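Local coordinates for serine-rich Repeat Adhesion Glycoprotein (Srr1) (Streptococcus agalactiae, PDB 4MBO) that binds the host protein fibrinogen as a serine-rich repeat surface adhesin, probably through its paired immunoglobulin-like domains, at residues 156-161 / 240-245; 244-247 / 252-255; 176-181 / 186-191; 192-195 / 199-202; 27-30 / 34-37. One frame throughout, in Å; residues are numbered along the deposited sequence. Where two conformers were deposited one is given.

In the fold
Interactions 1 and 3 lie in the buried middle of the chain, interaction 4 is buried farther out, interaction 5 is partly buried and interaction 2 is at the surface. Interactions 3 and 4 share strand 186-202, first as a hydrogen-bonded hairpin and then as a methionine packed where that strand is interrupted. Interactions 1 and 2 share Met244 and Asp245, and Asp245 forms a salt bridge to Lys179 of interaction 3. Interaction 5 belongs to the first, Ig-like domain; its strand 34-36 pairs with 148-157, whose end leads into interaction 1. Van der Waals contacts carry interactions 1, 2 and 4, backbone hydrogen bonds interaction 3, and a lysine-serine hydrogen bond interaction 5.

Interaction 1: 156-161 / 240-245; sequences VQYNSP and LTDSMD
Tyr158 lays its aromatic ring against the backbone turn at Asp242 and Ser243, and nearly every atom of the side chain finds a neighbour there. Its CB starts the contact at 3.7 Å from Asp242 CB. The same Asp242 CB sits close to CG and CD2 at the base of the ring. On the other ring edge, CD1 is 4.0 Å from Asp242 O. Farther out the partner changes: CE1 and CZ run past Ser243, with CE1 3.6 Å from Ser243 CB. One face of the ring is covered by peptide atoms, Ser243 N standing 3.9 Å above the plane toward the rim. At the tip, Tyr158 OH passes Ser243 CB at 3.4 Å. The hydrogen bond of this hydroxyl goes to Ile131 O. The tyrosine torsion, chi1 -67° with CG anti to the carbonyl carbon, directs the ring at this turn. Here the chain leaves strand 148-157 of the first, Ig-like domain and runs on toward the second, so this packing joins the interdomain connection to a loop of the second domain. Asp242 crosses the ring obliquely, its carboxylate plane turned 57° from it. Its OD1 forms a salt bridge with Arg174 and its OD2 accepts from Thr134 N; a water lies between Tyr158 O and Asp242 OD2, its bond to the carboxylate weak. Ser243 OG closes an ST turn by accepting from Asp245 N at 3.1 Å, and is also hydrogen-bonded to Gln128 O.

Interaction 2: 244-247 / 252-255; sequences MDQN and EFED
Gln246 reaches Phe253 because its CG is set between the backbone N and the carbonyl carbon (chi1 54°) and the chain then runs on extended to the amide; Phe253 answers with CG beside its own backbone N (chi1 -70°), which swings the ring toward the loop. The two side chains meet at about a right angle, and the amide and ring planes stand 90° apart. NE2 approaches the ring edge in its plane, 3.5 Å from Phe253 CZ and 3.7 Å from Phe253 CE2, with Gln246 CD close behind at 3.9 Å from the same CZ. The contact is thus an amide nitrogen against aromatic edge carbons, not a stack over the ring face. The polar ends of the glutamine are occupied elsewhere: NE2 is hydrogen-bonded to Asn239 O and OE1 to Thr241 OG1, two bonds on opposite ends of the amide that fix its rotation and thereby the side it turns to the phenylalanine. Asn247 adds its backbone O, 3.8 Å from Phe253 CE2, while its side-chain OD1 accepts from Asp249 N, within the same loop. Tyr248 comes from that loop as well and meets the Phe253 ring edge-to-face, its own OH hydrogen-bonded to Met244 O. The contact closes the surface connection between two antiparallel neighbours, strands 229-235 and 254-255: residues 244-247 lie in the loop that follows the first of these, and Phe253 rests on Leu233 and Thr235 of strand 229-235.

Interaction 3: 176-181 / 186-191; sequences RIMKLD and TETYIT
The Tyr189 ring receives Ile177 at its edge: Ile177 CG1 lies near the ring plane, 3.8 Å from Tyr189 CD1, and the two side chains cross at about a right angle. The ring's OH bonds to Ser175 and Ser299. Beside this pair, Leu180 CD2 packs alongside the Glu187 stem, 3.5 Å from Glu187 CB, while the carboxylate of Glu187 reaches Gln293 N. Met178, folded back at chi2 (59°) and chi3 (66°), brings SD to 3.5 Å from Ile190 CD1 and 3.7 Å from Thr188 CG2. The strands are held by backbone bonds. Arg176 and Ile190 exchange a pair, with Ile190 N to Arg176 O at 2.9 Å. Next, Thr188 O accepts from Met178 N at 3.0 Å, yet Thr188 N donates to Lys179 O at 2.9 Å, so two residues face one. Beyond this step Asp181 N donates to Thr186 O at 3.0 Å, whereas the return bond is weak. Arg176 forms a salt bridge with Asp38, and Lys179 one with Asp245. This is an antiparallel beta hairpin interrupted by a beta bulge, within the beta-rich second domain of the adhesin.

Interaction 4: 192-195 / 199-202; sequences QINP and EMYF
Van der Waals packing of Met200 against Ile193 and the CB and amide carbon of Asn194 makes up this contact, with no hydrogen bond crossing it. Met200 bends at its last torsion, chi3 -51°, which turns the methyl toward the isoleucine. Its CE then lies 3.6 Å from Ile193 CG2, the two side chains crossing at about a right angle. Against Asn194 the fit is different: the chains slide past each other in opposite directions, with Met200 SD 3.7 Å from Asn194 CB and Met200 CG 3.9 Å from Asn194 CG. The thioether thus lies alongside the CB of the asparagine. Strand 186-202 is interrupted here, and Asn194 takes a left-handed backbone conformation (phi 63°, psi 49°) as the chain leaves its first half; Met200 opens the second half, so the contact spans the break within one strand of the second domain's antiparallel sheet. Val301 of strand 295-302 touches both Ile193 and Met200, which places their packing inside that domain. Polar bonds hold the asparagine amide instead. Its OD1 is engaged by Asn172 ND2 and by Lys198 N, the latter within the break itself, and its ND2 bonds to Thr282 O. Three hydrogen bonds thus hold the amide, while CB faces the sulfur. Backbone bonds of Met200 with Ile278 and of Ile193 with Tyr284 tie the two halves to strands 277-278 and 283-290, their neighbours in the sheet.

Interaction 5: 27-30 / 34-37; sequences NTLS and TVKL
Ser30 and Lys36 make the polar half of the contact: Lys36 NZ donates to Ser30 OG at 2.7 Å. The lysine chain is extended beyond CG and leaves the strand with CG opposite the carbonyl carbon (chi1 -58°), which carries the ammonium group across to the serine. Its stem follows the hydroxyl, with CE at 3.4 Å from Ser30 OG and CD at 3.7 Å from the same atom. Two carboxylates take part around this bond. Glu31 OE2 forms a salt bridge with Lys36 NZ, and Glu41 serves both partners, its OE2 hydrogen-bonded to Ser30 OG and its OE1 to Lys36 N. The apolar half belongs to Leu29. Its CD1 rests on the backbone at Thr34, 3.4 Å from Thr34 O. The same methyl is 4.1 Å from Val35 CG2, and CD2 lies 4.2 Å from that valine methyl, the leucine and valine meeting at a slant. The contact joins the loop after strand 20-25 to the short edge strand 34-36, whose Val35 and the following Leu37 are hydrogen-bonded through the backbone to strand 148-157 of the Ig-like domain. One buried leucine thus packs the loop against the strand, while nearer the surface one lysine bridges serine and glutamate. The two nearby carboxylates would be expected to stabilise the positive charge on Lys36 and to polarise the Ser30 hydroxyl.

Interaction 1: 156-161 / 240-245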
# COMPACT_ATOMS: atom_id res chain seq x y z
N VAL A 156 -9.90 8.67 4.33
CA VAL A 156 -9.13 7.68 3.57
C VAL A 156 -10.13 6.64 3.09
O VAL A 156 -10.87 6.09 3.88
CB VAL A 156 -8.02 7.07 4.42
CG1 VAL A 156 -7.33 5.96 3.65
CG2 VAL A 156 -7.04 8.17 4.81
N GLN A 157 -10.14 6.38 1.80
CA GLN A 157 -11.09 5.45 1.24
C GLN A 157 -10.42 4.33 0.47
O GLN A 157 -9.48 4.55 -0.26
CB GLN A 157 -12.02 6.22 0.29
CG GLN A 157 -12.92 5.37 -0.57
CD GLN A 157 -13.80 6.23 -1.45
OE1 GLN A 157 -14.67 6.93 -0.97
NE2 GLN A 157 -13.57 6.16 -2.75
N TYR A 158 -10.95 3.13 0.68
CA TYR A 158 -10.54 1.96 -0.06
C TYR A 158 -11.80 1.41 -0.74
O TYR A 158 -12.94 1.72 -0.35
CB TYR A 158 -10.04 0.88 0.88
CG TYR A 158 -8.76 1.20 1.61
CD1 TYR A 158 -7.53 0.92 1.04
CD2 TYR A 158 -8.77 1.75 2.90
CE1 TYR A 158 -6.32 1.19 1.71
CE2 TYR A 158 -7.60 2.03 3.57
CZ TYR A 158 -6.38 1.72 2.99
OH TYR A 158 -5.19 2.00 3.62
N ASN A 159 -11.62 0.69 -1.83
CA ASN A 159 -12.77 0.11 -2.51
C ASN A 159 -13.47 -0.97 -1.70
O ASN A 159 -12.84 -1.65 -0.89
CB ASN A 159 -12.35 -0.49 -3.83
CG ASN A 159 -12.15 0.55 -4.90
OD1 ASN A 159 -12.58 1.71 -4.76
ND2 ASN A 159 -11.50 0.16 -5.97
N SER A 160 -14.77 -1.11 -1.94
CA SER A 160 -15.58 -2.13 -1.26
C SER A 160 -15.57 -3.45 -2.04
O SER A 160 -15.30 -3.47 -3.22
CB SER A 160 -17.04 -1.68 -1.11
OG SER A 160 -17.11 -0.55 -0.26
N PRO A 161 -15.85 -4.55 -1.35
CA PRO A 161 -15.92 -5.83 -2.06
C PRO A 161 -17.02 -5.96 -3.09
O PRO A 161 -18.01 -5.21 -3.05
CB PRO A 161 -16.18 -6.83 -0.92
CG PRO A 161 -15.56 -6.18 0.28
CD PRO A 161 -15.88 -4.73 0.11
N LEU A 240 -9.89 -8.64 9.22
CA LEU A 240 -9.41 -8.19 7.93
C LEU A 240 -9.40 -6.66 7.82
O LEU A 240 -10.32 -5.98 8.31
CB LEU A 240 -10.28 -8.73 6.81
CG LEU A 240 -10.32 -10.26 6.69
CD1 LEU A 240 -11.34 -10.62 5.63
CD2 LEU A 240 -8.97 -10.87 6.35
N THR A 241 -8.36 -6.14 7.18
CA THR A 241 -8.28 -4.71 6.89
C THR A 241 -8.70 -4.51 5.42
O THR A 241 -8.90 -5.48 4.67
CB THR A 241 -6.82 -4.20 7.07
OG1 THR A 241 -5.96 -4.87 6.12
CG2 THR A 241 -6.37 -4.42 8.48
N ASP A 242 -8.83 -3.27 4.99
CA ASP A 242 -9.17 -2.95 3.62
C ASP A 242 -7.89 -2.79 2.77
O ASP A 242 -7.88 -3.04 1.56
CB ASP A 242 -10.02 -1.68 3.57
CG ASP A 242 -11.37 -1.81 4.31
OD1 ASP A 242 -11.96 -2.93 4.32
OD2 ASP A 242 -11.83 -0.80 4.87
N SER A 243 -6.78 -2.33 3.39
CA SER A 243 -5.52 -2.22 2.64
C SER A 243 -4.86 -3.56 2.41
O SER A 243 -4.06 -3.69 1.50
CB SER A 243 -4.50 -1.36 3.39
OG SER A 243 -4.07 -2.05 4.54
N MET A 244 -5.20 -4.55 3.24
CA MET A 244 -4.62 -5.87 3.18
C MET A 244 -3.15 -5.91 3.58
O MET A 244 -2.52 -6.94 3.46
CB MET A 244 -4.85 -6.52 1.81
CG MET A 244 -6.26 -6.38 1.32
SD MET A 244 -6.60 -7.49 -0.06
CE MET A 244 -8.22 -6.91 -0.53
N ASP A 245 -2.62 -4.79 4.08
CA ASP A 245 -1.24 -4.76 4.55
C ASP A 245 -1.28 -4.88 6.05
O ASP A 245 -1.40 -3.89 6.78
CB ASP A 245 -0.54 -3.47 4.14
CG ASP A 245 0.99 -3.57 4.26
OD1 ASP A 245 1.47 -4.55 4.89
OD2 ASP A 245 1.69 -2.66 3.77
O HOH W 1 -13.75 -0.12 2.11

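Interaction 2: 244-247 / 252-255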
# COMPACT_ATOMS: atom_id res chain seq x y z
N MET A 244 -5.20 -4.55 3.24
CA MET A 244 -4.62 -5.87 3.18
C MET A 244 -3.15 -5.91 3.58
O MET A 244 -2.52 -6.94 3.46
CB MET A 244 -4.85 -6.52 1.81
CG MET A 244 -6.26 -6.38 1.32
SD MET A 244 -6.60 -7.49 -0.06
CE MET A 244 -8.22 -6.91 -0.53
N ASP A 245 -2.62 -4.79 4.08
CA ASP A 245 -1.24 -4.76 4.55
C ASP A 245 -1.28 -4.88 6.05
O ASP A 245 -1.40 -3.89 6.78
CB ASP A 245 -0.54 -3.47 4.14
CG ASP A 245 0.99 -3.57 4.26
OD1 ASP A 245 1.47 -4.55 4.89
OD2 ASP A 245 1.69 -2.66 3.77
N GLN A 246 -1.21 -6.11 6.53
CA GLN A 246 -1.31 -6.33 7.97
C GLN A 246 -0.41 -7.51 8.37
O GLN A 246 0.22 -8.14 7.54
CB GLN A 246 -2.78 -6.55 8.37
CG GLN A 246 -3.46 -7.67 7.57
CD GLN A 246 -4.96 -7.82 7.87
OE1 GLN A 246 -5.81 -7.65 7.00
NE2 GLN A 246 -5.29 -8.12 9.11
N ASN A 247 -0.33 -7.74 9.67
CA ASN A 247 0.53 -8.79 10.19
C ASN A 247 -0.17 -10.13 10.02
O ASN A 247 -1.07 -10.47 10.79
CB ASN A 247 0.83 -8.54 11.66
CG ASN A 247 1.71 -9.61 12.24
OD1 ASN A 247 2.31 -10.39 11.52
ND2 ASN A 247 1.83 -9.61 13.54
N GLU A 252 -4.45 -14.52 14.87
CA GLU A 252 -5.76 -14.50 14.27
C GLU A 252 -5.80 -15.19 12.92
O GLU A 252 -6.88 -15.46 12.41
CB GLU A 252 -6.24 -13.06 14.11
CG GLU A 252 -6.18 -12.22 15.39
CD GLU A 252 -6.92 -12.84 16.58
OE1 GLU A 252 -7.78 -13.73 16.38
OE2 GLU A 252 -6.63 -12.40 17.73
N PHE A 253 -4.62 -15.48 12.35
CA PHE A 253 -4.53 -16.14 11.04
C PHE A 253 -3.97 -17.54 11.16
O PHE A 253 -3.04 -17.78 11.93
CB PHE A 253 -3.64 -15.35 10.08
CG PHE A 253 -4.23 -14.04 9.63
CD1 PHE A 253 -5.04 -13.99 8.52
CD2 PHE A 253 -3.98 -12.88 10.32
CE1 PHE A 253 -5.59 -12.81 8.08
CE2 PHE A 253 -4.53 -11.67 9.89
CZ PHE A 253 -5.34 -11.64 8.79
N GLU A 254 -4.59 -18.49 10.46
CA GLU A 254 -4.12 -19.86 10.43
C GLU A 254 -3.70 -20.15 9.01
O GLU A 254 -4.47 -19.88 8.09
CB GLU A 254 -5.26 -20.81 10.79
CG GLU A 254 -4.83 -22.24 10.81
CD GLU A 254 -5.95 -23.21 11.14
OE1 GLU A 254 -7.17 -22.86 11.08
OE2 GLU A 254 -5.58 -24.36 11.42
N ASP A 255 -2.54 -20.76 8.84
CA ASP A 255 -2.08 -21.11 7.49
C ASP A 255 -2.70 -22.45 7.05
O ASP A 255 -2.44 -23.50 7.66
CB ASP A 255 -0.56 -21.18 7.48
CG ASP A 255 0.01 -21.27 6.09
OD1 ASP A 255 -0.49 -22.06 5.27
OD2 ASP A 255 1.02 -20.55 5.86

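Interaction 3: 176-181 / 186-191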
# COMPACT_ATOMS: atom_id res chain seq x y z
N ARG A 176 -6.33 -6.86 -4.12
CA ARG A 176 -5.52 -5.64 -4.17
C ARG A 176 -4.05 -5.94 -4.38
O ARG A 176 -3.52 -6.87 -3.80
CB ARG A 176 -5.72 -4.91 -2.82
CG ARG A 176 -5.19 -3.51 -2.74
CD ARG A 176 -5.61 -2.87 -1.41
NE ARG A 176 -5.33 -1.45 -1.53
CZ ARG A 176 -4.28 -0.83 -1.04
NH1 ARG A 176 -4.12 0.44 -1.34
NH2 ARG A 176 -3.37 -1.46 -0.29
N ILE A 177 -3.37 -5.13 -5.21
CA ILE A 177 -1.95 -5.18 -5.29
C ILE A 177 -1.55 -4.25 -4.16
O ILE A 177 -1.82 -3.03 -4.19
CB ILE A 177 -1.43 -4.66 -6.64
CG1 ILE A 177 -1.90 -5.61 -7.73
CG2 ILE A 177 0.06 -4.52 -6.57
CD1 ILE A 177 -1.55 -5.21 -9.15
N MET A 178 -0.99 -4.82 -3.09
CA MET A 178 -0.71 -4.02 -1.91
C MET A 178 0.74 -3.82 -1.58
O MET A 178 1.08 -3.19 -0.57
CB MET A 178 -1.51 -4.55 -0.72
CG MET A 178 -1.44 -6.04 -0.51
SD MET A 178 0.22 -6.64 -0.26
CE MET A 178 0.62 -5.85 1.34
N LYS A 179 1.63 -4.32 -2.44
CA LYS A 179 3.07 -4.16 -2.21
C LYS A 179 3.83 -4.33 -3.50
O LYS A 179 3.55 -5.25 -4.28
CB LYS A 179 3.60 -5.18 -1.21
CG LYS A 179 4.96 -4.84 -0.60
CD LYS A 179 4.96 -3.60 0.29
CE LYS A 179 3.89 -3.66 1.38
NZ LYS A 179 4.09 -2.63 2.43
N LEU A 180 4.77 -3.43 -3.71
CA LEU A 180 5.74 -3.53 -4.80
C LEU A 180 7.12 -3.50 -4.15
O LEU A 180 7.49 -2.49 -3.56
CB LEU A 180 5.58 -2.40 -5.79
CG LEU A 180 4.26 -2.30 -6.57
CD1 LEU A 180 4.26 -1.02 -7.41
CD2 LEU A 180 3.98 -3.54 -7.41
N ASP A 181 7.87 -4.58 -4.23
CA ASP A 181 9.20 -4.66 -3.60
C ASP A 181 10.24 -4.25 -4.61
O ASP A 181 10.42 -4.91 -5.65
CB ASP A 181 9.44 -6.08 -3.09
CG ASP A 181 10.69 -6.19 -2.24
OD1 ASP A 181 11.73 -5.56 -2.59
OD2 ASP A 181 10.63 -6.92 -1.22
N THR A 186 9.28 -7.55 -7.28
CA THR A 186 8.11 -8.35 -7.18
C THR A 186 6.89 -7.50 -6.84
O THR A 186 7.01 -6.33 -6.54
CB THR A 186 8.24 -9.44 -6.07
OG1 THR A 186 8.43 -8.81 -4.80
CG2 THR A 186 9.37 -10.42 -6.36
N GLU A 187 5.73 -8.12 -6.94
CA GLU A 187 4.49 -7.53 -6.50
C GLU A 187 3.73 -8.57 -5.71
O GLU A 187 3.83 -9.78 -5.97
CB GLU A 187 3.63 -6.99 -7.65
CG GLU A 187 3.01 -8.01 -8.54
CD GLU A 187 2.31 -7.43 -9.78
OE1 GLU A 187 1.10 -7.72 -10.00
OE2 GLU A 187 2.97 -6.72 -10.55
N THR A 188 2.98 -8.08 -4.73
CA THR A 188 2.15 -8.94 -3.92
C THR A 188 0.70 -8.57 -4.15
O THR A 188 0.27 -7.43 -3.91
CB THR A 188 2.49 -8.83 -2.42
OG1 THR A 188 3.88 -9.12 -2.20
CG2 THR A 188 1.63 -9.78 -1.61
N TYR A 189 -0.06 -9.56 -4.59
CA TYR A 189 -1.46 -9.45 -4.93
C TYR A 189 -2.22 -10.30 -3.95
O TYR A 189 -2.08 -11.54 -3.93
CB TYR A 189 -1.66 -9.95 -6.39
CG TYR A 189 -3.11 -9.99 -6.84
CD1 TYR A 189 -3.83 -8.83 -7.06
CD2 TYR A 189 -3.76 -11.20 -7.07
CE1 TYR A 189 -5.15 -8.85 -7.49
CE2 TYR A 189 -5.06 -11.23 -7.50
CZ TYR A 189 -5.76 -10.07 -7.72
OH TYR A 189 -7.09 -10.08 -8.13
N ILE A 190 -3.07 -9.67 -3.18
CA ILE A 190 -3.81 -10.35 -2.14
C ILE A 190 -5.30 -10.38 -2.43
O ILE A 190 -5.89 -9.38 -2.87
CB ILE A 190 -3.55 -9.72 -0.77
CG1 ILE A 190 -2.06 -9.81 -0.45
CG2 ILE A 190 -4.36 -10.44 0.31
CD1 ILE A 190 -1.69 -9.36 0.94
N THR A 191 -5.90 -11.56 -2.20
CA THR A 191 -7.29 -11.78 -2.40
C THR A 191 -7.97 -12.13 -1.09
O THR A 191 -7.50 -13.03 -0.36
CB THR A 191 -7.53 -12.95 -3.40
OG1 THR A 191 -6.94 -12.60 -4.67
CG2 THR A 191 -9.00 -13.15 -3.63
O HOH W 2 8.68 -4.26 -7.35

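Interaction 4: 192-195 / 199-202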
# COMPACT_ATOMS: atom_id res chain seq x y z
N GLN A 192 -9.06 -11.42 -0.78
CA GLN A 192 -9.88 -11.74 0.39
C GLN A 192 -11.12 -12.47 -0.10
O GLN A 192 -11.86 -11.98 -0.97
CB GLN A 192 -10.30 -10.52 1.15
CG GLN A 192 -9.14 -9.76 1.75
CD GLN A 192 -9.58 -8.43 2.34
OE1 GLN A 192 -10.57 -7.82 1.88
NE2 GLN A 192 -8.84 -7.95 3.34
N ILE A 193 -11.34 -13.66 0.44
CA ILE A 193 -12.50 -14.48 0.14
C ILE A 193 -13.44 -14.33 1.34
O ILE A 193 -13.07 -14.60 2.47
CB ILE A 193 -12.10 -15.95 -0.09
CG1 ILE A 193 -11.29 -16.08 -1.40
CG2 ILE A 193 -13.29 -16.89 -0.11
CD1 ILE A 193 -9.82 -15.99 -1.19
N ASN A 194 -14.66 -13.87 1.09
CA ASN A 194 -15.62 -13.55 2.13
C ASN A 194 -15.15 -12.41 3.05
O ASN A 194 -15.26 -12.51 4.27
CB ASN A 194 -16.02 -14.78 2.97
CG ASN A 194 -17.31 -14.54 3.79
OD1 ASN A 194 -18.09 -13.61 3.52
ND2 ASN A 194 -17.52 -15.38 4.79
N PRO A 195 -14.69 -11.30 2.47
CA PRO A 195 -14.32 -10.18 3.33
C PRO A 195 -15.50 -9.57 4.13
O PRO A 195 -15.29 -8.91 5.16
CB PRO A 195 -13.78 -9.14 2.34
CG PRO A 195 -14.39 -9.47 1.05
CD PRO A 195 -14.45 -10.99 1.05
N GLU A 199 -22.64 -15.53 4.83
CA GLU A 199 -22.68 -16.89 4.32
C GLU A 199 -22.37 -16.82 2.82
O GLU A 199 -22.86 -15.91 2.12
CB GLU A 199 -24.05 -17.51 4.52
CG GLU A 199 -24.40 -17.75 5.98
CD GLU A 199 -23.48 -18.77 6.66
OE1 GLU A 199 -23.08 -19.74 5.97
OE2 GLU A 199 -23.18 -18.64 7.89
N MET A 200 -21.56 -17.75 2.34
CA MET A 200 -21.30 -17.91 0.90
C MET A 200 -21.88 -19.27 0.54
O MET A 200 -21.77 -20.22 1.30
CB MET A 200 -19.83 -17.79 0.51
CG MET A 200 -19.24 -16.46 0.95
SD MET A 200 -17.87 -15.91 -0.08
CE MET A 200 -16.90 -17.39 -0.06
N TYR A 201 -22.52 -19.34 -0.62
CA TYR A 201 -23.27 -20.51 -0.98
C TYR A 201 -23.54 -20.64 -2.47
O TYR A 201 -23.85 -19.65 -3.13
CB TYR A 201 -24.61 -20.40 -0.25
CG TYR A 201 -25.75 -21.33 -0.64
CD1 TYR A 201 -25.77 -22.66 -0.20
CD2 TYR A 201 -26.87 -20.86 -1.33
CE1 TYR A 201 -26.82 -23.50 -0.48
CE2 TYR A 201 -27.94 -21.71 -1.61
CZ TYR A 201 -27.90 -23.02 -1.19
OH TYR A 201 -28.96 -23.86 -1.46
N PHE A 202 -23.45 -21.88 -2.94
CA PHE A 202 -23.90 -22.28 -4.27
C PHE A 202 -24.90 -23.41 -4.03
O PHE A 202 -24.57 -24.41 -3.38
CB PHE A 202 -22.81 -22.90 -5.17
CG PHE A 202 -21.84 -21.92 -5.77
CD1 PHE A 202 -22.08 -20.56 -5.83
CD2 PHE A 202 -20.70 -22.41 -6.41
CE1 PHE A 202 -21.19 -19.71 -6.44
CE2 PHE A 202 -19.82 -21.56 -7.06
CZ PHE A 202 -20.05 -20.19 -7.06

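Interaction 5: 27-30 / 34-37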
# COMPACT_ATOMS: atom_id res chain seq x y z
N ASN A 27 -4.18 19.16 -3.82
CA ASN A 27 -4.70 19.66 -5.09
C ASN A 27 -4.89 18.56 -6.13
O ASN A 27 -5.83 18.62 -6.94
CB ASN A 27 -3.76 20.73 -5.62
CG ASN A 27 -3.60 21.89 -4.66
OD1 ASN A 27 -4.38 22.05 -3.72
ND2 ASN A 27 -2.59 22.72 -4.88
N THR A 28 -4.05 17.53 -6.08
CA THR A 28 -4.06 16.47 -7.10
C THR A 28 -5.19 15.43 -6.85
O THR A 28 -5.48 14.62 -7.72
CB THR A 28 -2.68 15.79 -7.28
OG1 THR A 28 -2.33 14.99 -6.14
CG2 THR A 28 -1.61 16.83 -7.52
N LEU A 29 -5.84 15.49 -5.69
CA LEU A 29 -6.93 14.55 -5.40
C LEU A 29 -8.13 14.85 -6.30
O LEU A 29 -8.43 16.02 -6.59
CB LEU A 29 -7.39 14.67 -3.94
CG LEU A 29 -6.39 14.35 -2.82
CD1 LEU A 29 -7.09 14.49 -1.47
CD2 LEU A 29 -5.81 12.96 -3.00
N SER A 30 -8.83 13.81 -6.73
CA SER A 30 -10.02 14.00 -7.55
C SER A 30 -11.12 14.72 -6.77
O SER A 30 -11.85 15.55 -7.34
CB SER A 30 -10.55 12.64 -8.06
OG SER A 30 -10.86 11.75 -6.99
N THR A 34 -10.87 13.61 0.55
CA THR A 34 -10.80 12.14 0.59
C THR A 34 -9.60 11.65 -0.24
O THR A 34 -9.43 12.07 -1.39
CB THR A 34 -12.06 11.49 -0.03
OG1 THR A 34 -13.24 11.91 0.67
CG2 THR A 34 -11.98 9.99 0.06
N VAL A 35 -8.74 10.81 0.35
CA VAL A 35 -7.66 10.17 -0.41
C VAL A 35 -8.12 8.78 -0.80
O VAL A 35 -8.39 7.93 0.06
CB VAL A 35 -6.35 10.05 0.41
CG1 VAL A 35 -5.24 9.41 -0.42
CG2 VAL A 35 -5.86 11.40 0.88
N LYS A 36 -8.23 8.55 -2.10
CA LYS A 36 -8.68 7.25 -2.65
C LYS A 36 -7.46 6.37 -2.90
O LYS A 36 -6.84 6.43 -3.95
CB LYS A 36 -9.47 7.48 -3.94
CG LYS A 36 -10.68 8.38 -3.74
CD LYS A 36 -11.43 8.64 -5.04
CE LYS A 36 -12.51 9.71 -4.89
NZ LYS A 36 -12.97 10.24 -6.21
N LEU A 37 -7.18 5.51 -1.93
CA LEU A 37 -5.98 4.67 -2.00
C LEU A 37 -6.09 3.51 -2.97
O LEU A 37 -5.11 2.82 -3.21
CB LEU A 37 -5.56 4.18 -0.62
CG LEU A 37 -5.00 5.26 0.30
CD1 LEU A 37 -4.66 4.69 1.67
CD2 LEU A 37 -3.74 5.94 -0.28